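PDB 3ZTV: NAD nucleotidase from Haemophilus influenzae, which degrades NAD to adenosine and nicotinamide riboside, acting as a periplasmic pyrophosphatase and 5'-nucleotidase that carries zinc ions. Local coordinates for residues K197-S202 against I219-T224; E246-F251 against P258-E263; Q355-V360 against P418-F423; D425-L430 against D545-I550. All blocks are in the same frame, centred on the assembly; numbering follows the deposited sequence.

Taken from the N terminus, the four contacts follow one another in series; none encloses or crosses another. Contact 1 closes a beta-alpha-beta unit in the calcineurin-like phosphoesterase part, bringing strand 221-224 beside 198-203 after helix 206-215. Contact 2 closes the short hairpin 249-252/258-263 and continues the same sheet, because strand 258-263 lies next to 221-224, with Ile-222 N 2.7 Å from Phe-260 O. About 45 Å from contact 1, centre to centre, contact 3 closes a loop of 57 residues by pairing strands 357-362 and 419-422. Contact 4 closes the longest loop, packing helix 423-429, which follows strand 419-422 directly, against helix 545-555 near the adenosine pocket.

Contact 1 (K197-S202 against I219-T224); sequences KIILLS and IDVIVT
Leu-200 lies between Ile-219 and Ile-222: its CB is 3.8 Å from Ile-219 CG2, while CD2 runs beside Ile-222 CG2. The sheet face carrying Ile-199, Leu-201, Val-221 and Val-223 is also apolar, with Leu-201 CD1 3.7 Å from Val-223 CG1 and Ile-199 CD1 against Val-221 CB. Parallel pairing sets this spacing. Leu-200 N bonds almost straight to Val-221 O (2.8 Å, 176°), Leu-200 O receives Val-223 N, and Ser-202 N reaches Val-223 O. Before the strand 221-224 begins, Asp-220 takes over the ladder with both backbone and side chain. Its N donates to Ile-198 O (2.9 Å), and its OD2 accepts Ile-198 N at 2.9 Å through the anti lone pair; chi1 of -60° sets CG beside its own backbone N. Farther out, helix 206-215 covers Leu-200 and Ile-222 through Ile-212, completing a beta-alpha-beta crossover, and Asn-209 on that helix bonds to both Ser-202 OG and Thr-224 OG1. Ser-202 directly precedes His-203, a probable zinc ligand. The Ile-198 amide would help to offset the charge of the buried Asp-220 carboxylate, and the paired bonds extend the ladder beyond its last regular bridge.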
loop_
_atom_site.group_PDB
_atom_site.type_symbol
_atom_site.label_atom_id
_atom_site.label_comp_id
_atom_site.label_asym_id
_atom_site.label_seq_id
_atom_site.Cartn_x
_atom_site.Cartn_y
_atom_site.Cartn_z
ATOM N N LYS A 197 7.697 23.112 6.693
ATOM C CA LYS A 197 9.038 22.841 6.198
ATOM C C LYS A 197 9.367 21.412 6.606
ATOM O O LYS A 197 9.465 21.098 7.803
ATOM C CB LYS A 197 10.027 23.829 6.805
ATOM C CG LYS A 197 9.761 25.263 6.368
ATOM C CD LYS A 197 10.666 26.243 7.100
ATOM C CE LYS A 197 10.167 26.542 8.497
ATOM N NZ LYS A 197 8.917 27.351 8.442
ATOM N N ILE A 198 9.519 20.543 5.603
ATOM C CA ILE A 198 9.671 19.107 5.842
ATOM C C ILE A 198 10.775 18.523 4.962
ATOM O O ILE A 198 10.781 18.711 3.731
ATOM C CB ILE A 198 8.340 18.352 5.610
ATOM C CG1 ILE A 198 7.254 18.919 6.538
ATOM C CG2 ILE A 198 8.517 16.861 5.849
ATOM C CD1 ILE A 198 5.893 18.222 6.445
ATOM N N ILE A 199 11.702 17.826 5.620
ATOM C CA ILE A 199 12.815 17.154 4.969
ATOM C C ILE A 199 12.589 15.651 5.075
ATOM O O ILE A 199 12.245 15.146 6.148
ATOM C CB ILE A 199 14.145 17.454 5.697
ATOM C CG1 ILE A 199 14.352 18.958 5.875
ATOM C CG2 ILE A 199 15.329 16.784 4.981
ATOM C CD1 ILE A 199 14.414 19.716 4.600
ATOM N N LEU A 200 12.766 14.941 3.967
ATOM C CA LEU A 200 12.675 13.484 3.969
ATOM C C LEU A 200 14.087 12.921 3.742
ATOM O O LEU A 200 14.735 13.220 2.733
ATOM C CB LEU A 200 11.722 13.033 2.863
ATOM C CG LEU A 200 11.464 11.535 2.730
ATOM C CD1 LEU A 200 10.728 11.022 3.955
ATOM C CD2 LEU A 200 10.673 11.239 1.466
ATOM N N LEU A 201 14.563 12.143 4.707
ATOM C CA LEU A 201 15.871 11.488 4.664
ATOM C C LEU A 201 15.594 10.031 4.293
ATOM O O LEU A 201 15.164 9.229 5.137
ATOM C CB LEU A 201 16.551 11.603 6.029
ATOM C CG LEU A 201 17.964 11.037 6.158
ATOM C CD1 LEU A 201 18.926 11.662 5.146
ATOM C CD2 LEU A 201 18.485 11.208 7.569
ATOM N N SER A 202 15.768 9.712 3.017
ATOM C CA SER A 202 15.203 8.496 2.433
ATOM C C SER A 202 16.192 7.610 1.692
ATOM O O SER A 202 16.780 8.003 0.686
ATOM C CB SER A 202 14.056 8.840 1.483
ATOM O OG SER A 202 13.658 7.686 0.757
ATOM N N ILE A 219 6.353 17.885 1.123
ATOM C CA ILE A 219 7.763 17.542 1.379
ATOM C C ILE A 219 8.668 18.408 0.497
ATOM O O ILE A 219 8.502 18.446 -0.724
ATOM C CB ILE A 219 8.033 16.034 1.149
ATOM C CG1 ILE A 219 7.150 15.188 2.079
ATOM C CG2 ILE A 219 9.525 15.703 1.315
ATOM C CD1 ILE A 219 7.326 13.688 1.881
ATOM N N ASP A 220 9.603 19.107 1.129
ATOM C CA ASP A 220 10.415 20.121 0.450
ATOM C C ASP A 220 11.743 19.636 -0.126
ATOM O O ASP A 220 12.137 20.057 -1.219
ATOM C CB ASP A 220 10.660 21.280 1.410
ATOM C CG ASP A 220 9.358 21.931 1.853
ATOM O OD1 ASP A 220 8.624 22.443 0.989
ATOM O OD2 ASP A 220 9.020 21.936 3.057
ATOM N N VAL A 221 12.434 18.770 0.614
ATOM C CA VAL A 221 13.754 18.269 0.203
ATOM C C VAL A 221 13.822 16.775 0.505
ATOM O O VAL A 221 13.434 16.340 1.604
ATOM C CB VAL A 221 14.923 19.003 0.930
ATOM C CG1 VAL A 221 16.285 18.526 0.423
ATOM C CG2 VAL A 221 14.811 20.514 0.732
ATOM N N ILE A 222 14.294 15.996 -0.463
ATOM C CA ILE A 222 14.483 14.558 -0.251
ATOM C C ILE A 222 15.958 14.189 -0.416
ATOM O O ILE A 222 16.496 14.129 -1.533
ATOM C CB ILE A 222 13.606 13.707 -1.195
ATOM C CG1 ILE A 222 12.140 14.176 -1.164
ATOM C CG2 ILE A 222 13.743 12.227 -0.848
ATOM C CD1 ILE A 222 11.226 13.461 -2.141
ATOM N N VAL A 223 16.604 13.930 0.714
ATOM C CA VAL A 223 18.022 13.601 0.796
ATOM C C VAL A 223 18.116 12.091 0.636
ATOM O O VAL A 223 17.528 11.344 1.428
ATOM C CB VAL A 223 18.600 14.047 2.164
ATOM C CG1 VAL A 223 20.102 13.737 2.264
ATOM C CG2 VAL A 223 18.320 15.540 2.407
ATOM N N THR A 224 18.827 11.656 -0.402
ATOM C CA THR A 224 18.712 10.297 -0.934
ATOM C C THR A 224 19.885 9.366 -0.620
ATOM O O THR A 224 21.056 9.786 -0.617
ATOM C CB THR A 224 18.544 10.373 -2.466
ATOM O OG1 THR A 224 17.337 11.082 -2.771
ATOM C CG2 THR A 224 18.496 9.016 -3.122
#

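Contact 2 (E246-F251 against P258-E263); sequences EYPLEF and PVFVME
Tyr-247 and Met-262 open a buried apolar cluster at the loop end of the hairpin, with ring atom CE2 3.5 Å from Met-262 CG and the two side chains slanting past each other. A chi1 of 73° puts Met-262 CG between its backbone N and carbonyl carbon, on the side of the tyrosine. Pro-248, preceded by a cis peptide bond, leads the cluster on to Phe-260, with CB 3.9 Å from Met-262 CB and CG near Phe-260 CD1. On the sheet face of Leu-249, Phe-251, Val-259 and Val-261, Phe-251 CE2 touches Val-261 CG2 (4.1 Å). Antiparallel hairpin bonds hold the strands: Leu-249 and Val-261 exchange two, with Leu-249 N 2.9 Å from Val-261 O, and Phe-251 and Val-259 exchange two more. Between them lies the non-hydrogen-bonded pair Glu-250 and Phe-260. At the solvent-exposed edge, the extended Glu-250 runs alongside the Phe-260 ring, its OE1 3.5 Å from CE1 and its carboxylate turned 49° from the ring plane. Strand 249-252 is outermost in its sheet, and strand 258-263 joins it to 221-224. Helix 206-215 covers Leu-249 and Phe-251 through Ile-210, whereas strand 284-295 meets Phe-260 through Ile-286 and Tyr-247 through Pro-291.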
loop_
_atom_site.group_PDB
_atom_site.type_symbol
_atom_site.label_atom_id
_atom_site.label_comp_id
_atom_site.label_asym_id
_atom_site.label_seq_id
_atom_site.Cartn_x
_atom_site.Cartn_y
_atom_site.Cartn_z
ATOM N N GLU A 246 22.065 16.475 -12.290
ATOM C CA GLU A 246 22.518 17.729 -11.697
ATOM C C GLU A 246 22.235 17.770 -10.192
ATOM O O GLU A 246 21.200 17.280 -9.725
ATOM C CB GLU A 246 21.844 18.912 -12.404
ATOM C CG GLU A 246 22.425 20.277 -12.074
ATOM C CD GLU A 246 23.765 20.540 -12.735
ATOM O OE1 GLU A 246 24.101 19.867 -13.736
ATOM O OE2 GLU A 246 24.482 21.434 -12.251
ATOM N N TYR A 247 23.157 18.358 -9.440
ATOM C CA TYR A 247 22.988 18.539 -8.006
ATOM C C TYR A 247 22.317 19.890 -7.724
ATOM O O TYR A 247 22.918 20.927 -7.985
ATOM C CB TYR A 247 24.368 18.494 -7.310
ATOM C CG TYR A 247 24.256 18.532 -5.805
ATOM C CD1 TYR A 247 24.193 19.745 -5.130
ATOM C CD2 TYR A 247 24.174 17.357 -5.060
ATOM C CE1 TYR A 247 24.036 19.795 -3.756
ATOM C CE2 TYR A 247 24.039 17.394 -3.690
ATOM C CZ TYR A 247 23.951 18.619 -3.041
ATOM O OH TYR A 247 23.797 18.691 -1.676
ATOM N N PRO A 248 21.064 19.906 -7.232
ATOM C CA PRO A 248 20.072 18.852 -7.027
ATOM C C PRO A 248 19.126 18.787 -8.223
ATOM O O PRO A 248 19.178 19.655 -9.096
ATOM C CB PRO A 248 19.294 19.379 -5.819
ATOM C CG PRO A 248 19.196 20.861 -6.122
ATOM C CD PRO A 248 20.551 21.204 -6.731
ATOM N N LEU A 249 18.271 17.771 -8.257
ATOM C CA LEU A 249 17.107 17.741 -9.134
ATOM C C LEU A 249 15.962 18.542 -8.519
ATOM O O LEU A 249 15.879 18.685 -7.297
ATOM C CB LEU A 249 16.642 16.302 -9.354
ATOM C CG LEU A 249 17.568 15.432 -10.204
ATOM C CD1 LEU A 249 17.053 13.998 -10.212
ATOM C CD2 LEU A 249 17.671 16.000 -11.617
ATOM N N GLU A 250 15.093 19.066 -9.378
ATOM C CA GLU A 250 13.931 19.842 -8.941
ATOM C C GLU A 250 12.669 19.377 -9.654
ATOM O O GLU A 250 12.675 19.187 -10.865
ATOM C CB GLU A 250 14.133 21.342 -9.216
ATOM C CG GLU A 250 12.952 22.198 -8.775
ATOM C CD GLU A 250 13.110 23.682 -9.083
ATOM O OE1 GLU A 250 14.230 24.143 -9.392
ATOM O OE2 GLU A 250 12.086 24.392 -8.999
ATOM N N PHE A 251 11.592 19.210 -8.890
ATOM C CA PHE A 251 10.286 18.817 -9.403
ATOM C C PHE A 251 9.209 19.735 -8.850
ATOM O O PHE A 251 9.485 20.573 -7.994
ATOM C CB PHE A 251 9.996 17.355 -9.022
ATOM C CG PHE A 251 11.031 16.403 -9.536
ATOM C CD1 PHE A 251 10.934 15.892 -10.817
ATOM C CD2 PHE A 251 12.131 16.055 -8.757
ATOM C CE1 PHE A 251 11.907 15.044 -11.316
ATOM C CE2 PHE A 251 13.113 15.212 -9.257
ATOM C CZ PHE A 251 12.998 14.703 -10.535
ATOM N N PRO A 258 7.708 23.447 -5.251
ATOM C CA PRO A 258 8.984 22.818 -5.626
ATOM C C PRO A 258 9.420 21.753 -4.626
ATOM O O PRO A 258 9.155 21.881 -3.430
ATOM C CB PRO A 258 9.984 23.985 -5.640
ATOM C CG PRO A 258 9.359 25.058 -4.798
ATOM C CD PRO A 258 7.861 24.864 -4.866
ATOM N N VAL A 259 10.056 20.704 -5.140
ATOM C CA VAL A 259 10.673 19.663 -4.323
ATOM C C VAL A 259 12.076 19.428 -4.875
ATOM O O VAL A 259 12.250 19.281 -6.092
ATOM C CB VAL A 259 9.893 18.327 -4.405
ATOM C CG1 VAL A 259 10.483 17.297 -3.418
ATOM C CG2 VAL A 259 8.380 18.517 -4.150
ATOM N N PHE A 260 13.061 19.350 -3.986
ATOM C CA PHE A 260 14.449 19.113 -4.397
ATOM C C PHE A 260 14.901 17.727 -3.950
ATOM O O PHE A 260 14.562 17.294 -2.851
ATOM C CB PHE A 260 15.347 20.215 -3.837
ATOM C CG PHE A 260 14.970 21.573 -4.340
ATOM C CD1 PHE A 260 15.419 22.006 -5.578
ATOM C CD2 PHE A 260 14.108 22.388 -3.624
ATOM C CE1 PHE A 260 15.043 23.250 -6.084
ATOM C CE2 PHE A 260 13.729 23.641 -4.124
ATOM C CZ PHE A 260 14.200 24.066 -5.349
ATOM N N VAL A 261 15.625 17.030 -4.822
ATOM C CA VAL A 261 16.078 15.661 -4.563
ATOM C C VAL A 261 17.565 15.564 -4.883
ATOM O O VAL A 261 18.009 16.023 -5.943
ATOM C CB VAL A 261 15.326 14.667 -5.480
ATOM C CG1 VAL A 261 15.817 13.233 -5.269
ATOM C CG2 VAL A 261 13.812 14.776 -5.284
ATOM N N MET A 262 18.354 14.968 -3.997
ATOM C CA MET A 262 19.775 14.808 -4.295
ATOM C C MET A 262 20.409 13.667 -3.509
ATOM O O MET A 262 19.992 13.370 -2.391
ATOM C CB MET A 262 20.555 16.111 -4.066
ATOM C CG MET A 262 20.774 16.502 -2.621
ATOM S SD MET A 262 19.297 17.057 -1.748
ATOM C CE MET A 262 20.076 17.763 -0.293
ATOM N N GLU A 263 21.426 13.045 -4.114
ATOM C CA GLU A 263 22.233 11.990 -3.500
ATOM C C GLU A 263 23.697 12.443 -3.522
ATOM O O GLU A 263 24.047 13.419 -4.218
ATOM C CB GLU A 263 22.060 10.682 -4.277
ATOM C CG GLU A 263 22.571 9.437 -3.574
ATOM C CD GLU A 263 22.080 8.151 -4.206
ATOM O OE1 GLU A 263 21.730 8.137 -5.398
ATOM O OE2 GLU A 263 22.039 7.126 -3.501
#

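Contact 3 (Q355-V360 against P418-F423); sequences QEIVGV and PGNVTF
Val-358 and Gly-359 both face Val-421 in a classic beta bulge, which shifts the register of the antiparallel strands 357-362 and 419-422 by one residue. Val-421 O receives both amides of the bulge: Val-358 N at 2.8 Å, in the carbonyl plane, and Gly-359 N in a weaker bond of 3.3 Å. In return, Val-421 N donates to Gly-359 O. The extra residue turns the Val-358 side chain toward the opposite strand. From its CB, which stands 4.2 Å above the plane of the Phe-423 ring, offset toward the rim, the chain divides. CG1, placed by a chi1 of 67° between the backbone N and the carbonyl carbon, comes within 3.2 Å of Val-421 O and lies 4.0 Å from Val-421 CG1. The other methyl, CG2, anti to the backbone N, leads to helix 545-555 and packs on Ile-550 O. That helix also covers Phe-423 through Ile-550 and Lys-554, so the bulged strand and the start of helix 423-429 both pack on the same helix. Thr-422 stands at the N-cap of helix 423-429, its side chain capping a backbone N just past the segment. On the outer side, Ile-357 slants across Asn-420, with CD1 touching the amide carbon CG. Strand 357-362 is the middle of a small three-stranded sheet, with 558-560 on its other flank. Where the pairing runs on past the bulge, Val-360 and Asn-420 lie side by side, and Val-360 CG2 is 3.3 Å from Asn-420 ND2.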
loop_
_atom_site.group_PDB
_atom_site.type_symbol
_atom_site.label_atom_id
_atom_site.label_comp_id
_atom_site.label_asym_id
_atom_site.label_seq_id
_atom_site.Cartn_x
_atom_site.Cartn_y
_atom_site.Cartn_z
ATOM N N GLN A 355 43.937 -11.978 9.907
ATOM C CA GLN A 355 44.748 -13.197 9.860
ATOM C C GLN A 355 44.097 -14.350 10.610
ATOM O O GLN A 355 44.597 -15.477 10.577
ATOM C CB GLN A 355 46.146 -12.933 10.422
ATOM C CG GLN A 355 46.941 -11.932 9.613
ATOM C CD GLN A 355 48.296 -11.671 10.228
ATOM O OE1 GLN A 355 49.244 -12.434 10.024
ATOM N NE2 GLN A 355 48.387 -10.606 11.013
ATOM N N GLU A 356 42.994 -14.073 11.300
ATOM C CA GLU A 356 42.275 -15.119 12.022
ATOM C C GLU A 356 41.528 -16.051 11.072
ATOM O O GLU A 356 41.207 -15.686 9.945
ATOM C CB GLU A 356 41.334 -14.518 13.074
ATOM C CG GLU A 356 42.074 -13.826 14.210
ATOM C CD GLU A 356 41.162 -13.321 15.319
ATOM O OE1 GLU A 356 39.925 -13.362 15.155
ATOM O OE2 GLU A 356 41.691 -12.878 16.363
ATOM N N ILE A 357 41.270 -17.269 11.537
ATOM C CA ILE A 357 40.676 -18.297 10.705
ATOM C C ILE A 357 39.159 -18.162 10.661
ATOM O O ILE A 357 38.508 -18.047 11.705
ATOM C CB ILE A 357 41.073 -19.698 11.219
ATOM C CG1 ILE A 357 42.595 -19.858 11.161
ATOM C CG2 ILE A 357 40.377 -20.783 10.420
ATOM C CD1 ILE A 357 43.118 -21.065 11.927
ATOM N N VAL A 358 38.603 -18.152 9.453
ATOM C CA VAL A 358 37.153 -18.082 9.294
ATOM C C VAL A 358 36.549 -19.470 9.106
ATOM O O VAL A 358 35.394 -19.702 9.452
ATOM C CB VAL A 358 36.728 -17.136 8.137
ATOM C CG1 VAL A 358 37.143 -17.693 6.788
ATOM C CG2 VAL A 358 35.225 -16.889 8.170
ATOM N N GLY A 359 37.334 -20.397 8.569
ATOM C CA GLY A 359 36.870 -21.766 8.427
ATOM C C GLY A 359 37.989 -22.695 8.014
ATOM O O GLY A 359 39.088 -22.249 7.693
ATOM N N VAL A 360 37.697 -23.992 8.018
ATOM C CA VAL A 360 38.661 -25.013 7.647
ATOM C C VAL A 360 38.055 -25.873 6.554
ATOM O O VAL A 360 36.889 -26.266 6.638
ATOM C CB VAL A 360 39.027 -25.902 8.854
ATOM C CG1 VAL A 360 39.978 -27.021 8.437
ATOM C CG2 VAL A 360 39.645 -25.064 9.958
ATOM N N PRO A 418 42.901 -27.725 0.635
ATOM C CA PRO A 418 42.439 -27.991 2.001
ATOM C C PRO A 418 43.272 -27.233 3.029
ATOM O O PRO A 418 44.429 -26.903 2.762
ATOM C CB PRO A 418 42.648 -29.504 2.157
ATOM C CG PRO A 418 43.680 -29.852 1.135
ATOM C CD PRO A 418 43.410 -28.941 -0.022
ATOM N N GLY A 419 42.686 -26.965 4.191
ATOM C CA GLY A 419 43.394 -26.297 5.263
ATOM C C GLY A 419 42.641 -25.096 5.793
ATOM O O GLY A 419 41.456 -24.911 5.506
ATOM N N ASN A 420 43.338 -24.274 6.568
ATOM C CA ASN A 420 42.744 -23.078 7.146
ATOM C C ASN A 420 42.490 -21.991 6.109
ATOM O O ASN A 420 43.301 -21.772 5.211
ATOM C CB ASN A 420 43.634 -22.526 8.257
ATOM C CG ASN A 420 43.922 -23.550 9.343
ATOM O OD1 ASN A 420 45.067 -23.706 9.782
ATOM N ND2 ASN A 420 42.886 -24.250 9.787
ATOM N N VAL A 421 41.349 -21.317 6.240
ATOM C CA VAL A 421 41.018 -20.161 5.410
ATOM C C VAL A 421 40.848 -18.946 6.312
ATOM O O VAL A 421 40.002 -18.952 7.209
ATOM C CB VAL A 421 39.707 -20.374 4.621
ATOM C CG1 VAL A 421 39.380 -19.143 3.785
ATOM C CG2 VAL A 421 39.810 -21.604 3.738
ATOM N N THR A 422 41.648 -17.909 6.079
ATOM C CA THR A 422 41.551 -16.670 6.845
ATOM C C THR A 422 40.748 -15.620 6.068
ATOM O O THR A 422 40.447 -15.802 4.891
ATOM C CB THR A 422 42.953 -16.096 7.149
ATOM O OG1 THR A 422 43.535 -15.598 5.942
ATOM C CG2 THR A 422 43.862 -17.180 7.751
ATOM N N PHE A 423 40.423 -14.515 6.731
ATOM C CA PHE A 423 39.759 -13.407 6.052
ATOM C C PHE A 423 40.605 -12.895 4.893
ATOM O O PHE A 423 40.091 -12.638 3.808
ATOM C CB PHE A 423 39.449 -12.275 7.033
ATOM C CG PHE A 423 38.502 -12.671 8.131
ATOM C CD1 PHE A 423 38.992 -13.245 9.296
ATOM C CD2 PHE A 423 37.127 -12.489 8.001
ATOM C CE1 PHE A 423 38.140 -13.625 10.324
ATOM C CE2 PHE A 423 36.265 -12.866 9.021
ATOM C CZ PHE A 423 36.766 -13.436 10.184
#

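Contact 4 (D425-L430 against D545-I550); sequences DAYTFL and DAESFI
Ala-426 and Ala-546 mark the nearest backbone approach of helices 423-429 and 545-555, their CA atoms 5.2 Å apart. The two short helical segments run at 130° to each other, and the small side chains let them come within 8.4 Å, axis to axis. Van der Waals contacts fill the surroundings. Ala-426 CB rests on Ile-550 CG1 at 3.7 Å and also meets the Phe-549 ring at CD1. Leu-430, just past the end of its helix, puts CD1 against the carbonyl O of Asp-545 and against Phe-549 CB. Two aromatic interactions flank the alanines. In a CH-pi contact, Ala-546 CB stands over the centre of the Tyr-427 ring, 3.5 Å from the centroid and almost on the ring normal. Phe-429 turns an edge toward the face of Phe-549 in an offset edge-to-face pair, with planes at 62° and Phe-429 CD2 3.6 Å from Phe-549 CZ. Phe-549 also meets Phe-390 of helix 386-396 edge-to-face. The polar contacts are few. Tyr-427 OH donates to Glu-547 OE2 at 2.5 Å, meeting the carboxylate on its anti side, 21° out of plane. Glu-547 OE1 bonds to Thr-79, so the carboxylate has partners on both oxygens. A water donates to Leu-430 O (2.6 Å) and to Asp-545 OD1, linking the helix ends close to Phe-432 of the adenosine pocket. The short phenol-carboxylate bond would probably stabilise negative charge on the buried Glu-547 within an otherwise mostly apolar helix interface.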
loop_
_atom_site.group_PDB
_atom_site.type_symbol
_atom_site.label_atom_id
_atom_site.label_comp_id
_atom_site.label_asym_id
_atom_site.label_seq_id
_atom_site.Cartn_x
_atom_site.Cartn_y
_atom_site.Cartn_z
ATOM N N ASP A 425 42.711 -14.555 3.151
ATOM C CA ASP A 425 42.690 -15.558 2.095
ATOM C C ASP A 425 41.534 -15.352 1.115
ATOM O O ASP A 425 41.690 -15.570 -0.083
ATOM C CB ASP A 425 42.627 -16.970 2.680
ATOM C CG ASP A 425 43.901 -17.366 3.414
ATOM O OD1 ASP A 425 44.969 -16.756 3.186
ATOM O OD2 ASP A 425 43.824 -18.309 4.221
ATOM N N ALA A 426 40.372 -14.950 1.622
ATOM C CA ALA A 426 39.217 -14.707 0.751
ATOM C C ALA A 426 39.496 -13.606 -0.265
ATOM O O ALA A 426 39.123 -13.714 -1.433
ATOM C CB ALA A 426 37.979 -14.368 1.568
ATOM N N TYR A 427 40.157 -12.550 0.188
ATOM C CA TYR A 427 40.541 -11.457 -0.692
ATOM C C TYR A 427 41.666 -11.861 -1.648
ATOM O O TYR A 427 41.840 -11.255 -2.700
ATOM C CB TYR A 427 40.908 -10.216 0.124
ATOM C CG TYR A 427 39.694 -9.439 0.592
ATOM C CD1 TYR A 427 39.008 -9.795 1.748
ATOM C CD2 TYR A 427 39.234 -8.353 -0.135
ATOM C CE1 TYR A 427 37.896 -9.079 2.167
ATOM C CE2 TYR A 427 38.129 -7.639 0.271
ATOM C CZ TYR A 427 37.464 -8.001 1.422
ATOM O OH TYR A 427 36.362 -7.277 1.815
ATOM N N THR A 428 42.409 -12.904 -1.281
ATOM C CA THR A 428 43.408 -13.495 -2.168
ATOM C C THR A 428 42.750 -14.369 -3.234
ATOM O O THR A 428 43.153 -14.341 -4.401
ATOM C CB THR A 428 44.417 -14.350 -1.374
ATOM O OG1 THR A 428 45.138 -13.510 -0.466
ATOM C CG2 THR A 428 45.400 -15.043 -2.313
ATOM N N PHE A 429 41.750 -15.148 -2.827
ATOM C CA PHE A 429 41.007 -16.006 -3.744
ATOM C C PHE A 429 40.328 -15.169 -4.829
ATOM O O PHE A 429 40.253 -15.580 -5.987
ATOM C CB PHE A 429 39.919 -16.795 -3.000
ATOM C CG PHE A 429 40.442 -17.854 -2.069
ATOM C CD1 PHE A 429 41.703 -18.400 -2.237
ATOM C CD2 PHE A 429 39.654 -18.315 -1.024
ATOM C CE1 PHE A 429 42.170 -19.380 -1.376
ATOM C CE2 PHE A 429 40.119 -19.289 -0.164
ATOM C CZ PHE A 429 41.380 -19.820 -0.342
ATOM N N LEU A 430 39.829 -14.000 -4.434
ATOM C CA LEU A 430 38.965 -13.180 -5.280
ATOM C C LEU A 430 39.482 -11.753 -5.319
ATOM O O LEU A 430 39.088 -10.928 -4.489
ATOM C CB LEU A 430 37.552 -13.193 -4.713
ATOM C CG LEU A 430 36.916 -14.579 -4.652
ATOM C CD1 LEU A 430 35.768 -14.589 -3.662
ATOM C CD2 LEU A 430 36.457 -15.033 -6.030
ATOM N N ASP A 545 32.299 -9.871 -3.532
ATOM C CA ASP A 545 32.635 -11.285 -3.708
ATOM C C ASP A 545 33.458 -11.917 -2.580
ATOM O O ASP A 545 33.128 -13.003 -2.107
ATOM C CB ASP A 545 33.274 -11.558 -5.084
ATOM C CG ASP A 545 34.463 -10.642 -5.410
ATOM O OD1 ASP A 545 34.970 -9.932 -4.517
ATOM O OD2 ASP A 545 34.898 -10.655 -6.588
ATOM N N ALA A 546 34.508 -11.237 -2.126
ATOM C CA ALA A 546 35.340 -11.791 -1.062
ATOM C C ALA A 546 34.534 -11.914 0.229
ATOM O O ALA A 546 34.698 -12.866 0.999
ATOM C CB ALA A 546 36.579 -10.936 -0.851
ATOM N N GLU A 547 33.662 -10.935 0.467
ATOM C CA GLU A 547 32.803 -10.969 1.645
ATOM C C GLU A 547 31.776 -12.109 1.579
ATOM O O GLU A 547 31.442 -12.701 2.602
ATOM C CB GLU A 547 32.129 -9.609 1.875
ATOM C CG GLU A 547 33.122 -8.484 2.196
ATOM C CD GLU A 547 33.825 -8.665 3.533
ATOM O OE1 GLU A 547 33.317 -9.419 4.381
ATOM O OE2 GLU A 547 34.893 -8.041 3.739
ATOM N N SER A 548 31.305 -12.435 0.379
ATOM C CA SER A 548 30.429 -13.599 0.207
ATOM C C SER A 548 31.159 -14.887 0.589
ATOM O O SER A 548 30.604 -15.770 1.255
ATOM C CB SER A 548 29.952 -13.696 -1.242
ATOM O OG SER A 548 29.139 -12.592 -1.593
ATOM N N PHE A 549 32.417 -14.985 0.175
ATOM C CA PHE A 549 33.228 -16.144 0.503
ATOM C C PHE A 549 33.407 -16.265 2.009
ATOM O O PHE A 549 33.267 -17.349 2.568
ATOM C CB PHE A 549 34.580 -16.093 -0.202
ATOM C CG PHE A 549 35.281 -17.420 -0.228
ATOM C CD1 PHE A 549 35.889 -17.917 0.910
ATOM C CD2 PHE A 549 35.280 -18.197 -1.374
ATOM C CE1 PHE A 549 36.514 -19.146 0.898
ATOM C CE2 PHE A 549 35.906 -19.429 -1.389
ATOM C CZ PHE A 549 36.521 -19.901 -0.249
ATOM N N ILE A 550 33.695 -15.148 2.672
ATOM C CA ILE A 550 33.795 -15.133 4.129
ATOM C C ILE A 550 32.497 -15.606 4.814
ATOM O O ILE A 550 32.538 -16.419 5.740
ATOM C CB ILE A 550 34.214 -13.739 4.642
ATOM C CG1 ILE A 550 35.682 -13.483 4.307
ATOM C CG2 ILE A 550 33.969 -13.608 6.133
ATOM C CD1 ILE A 550 36.053 -12.011 4.329
HETATM O O HOH W 1 37.499 -8.840 -4.615
#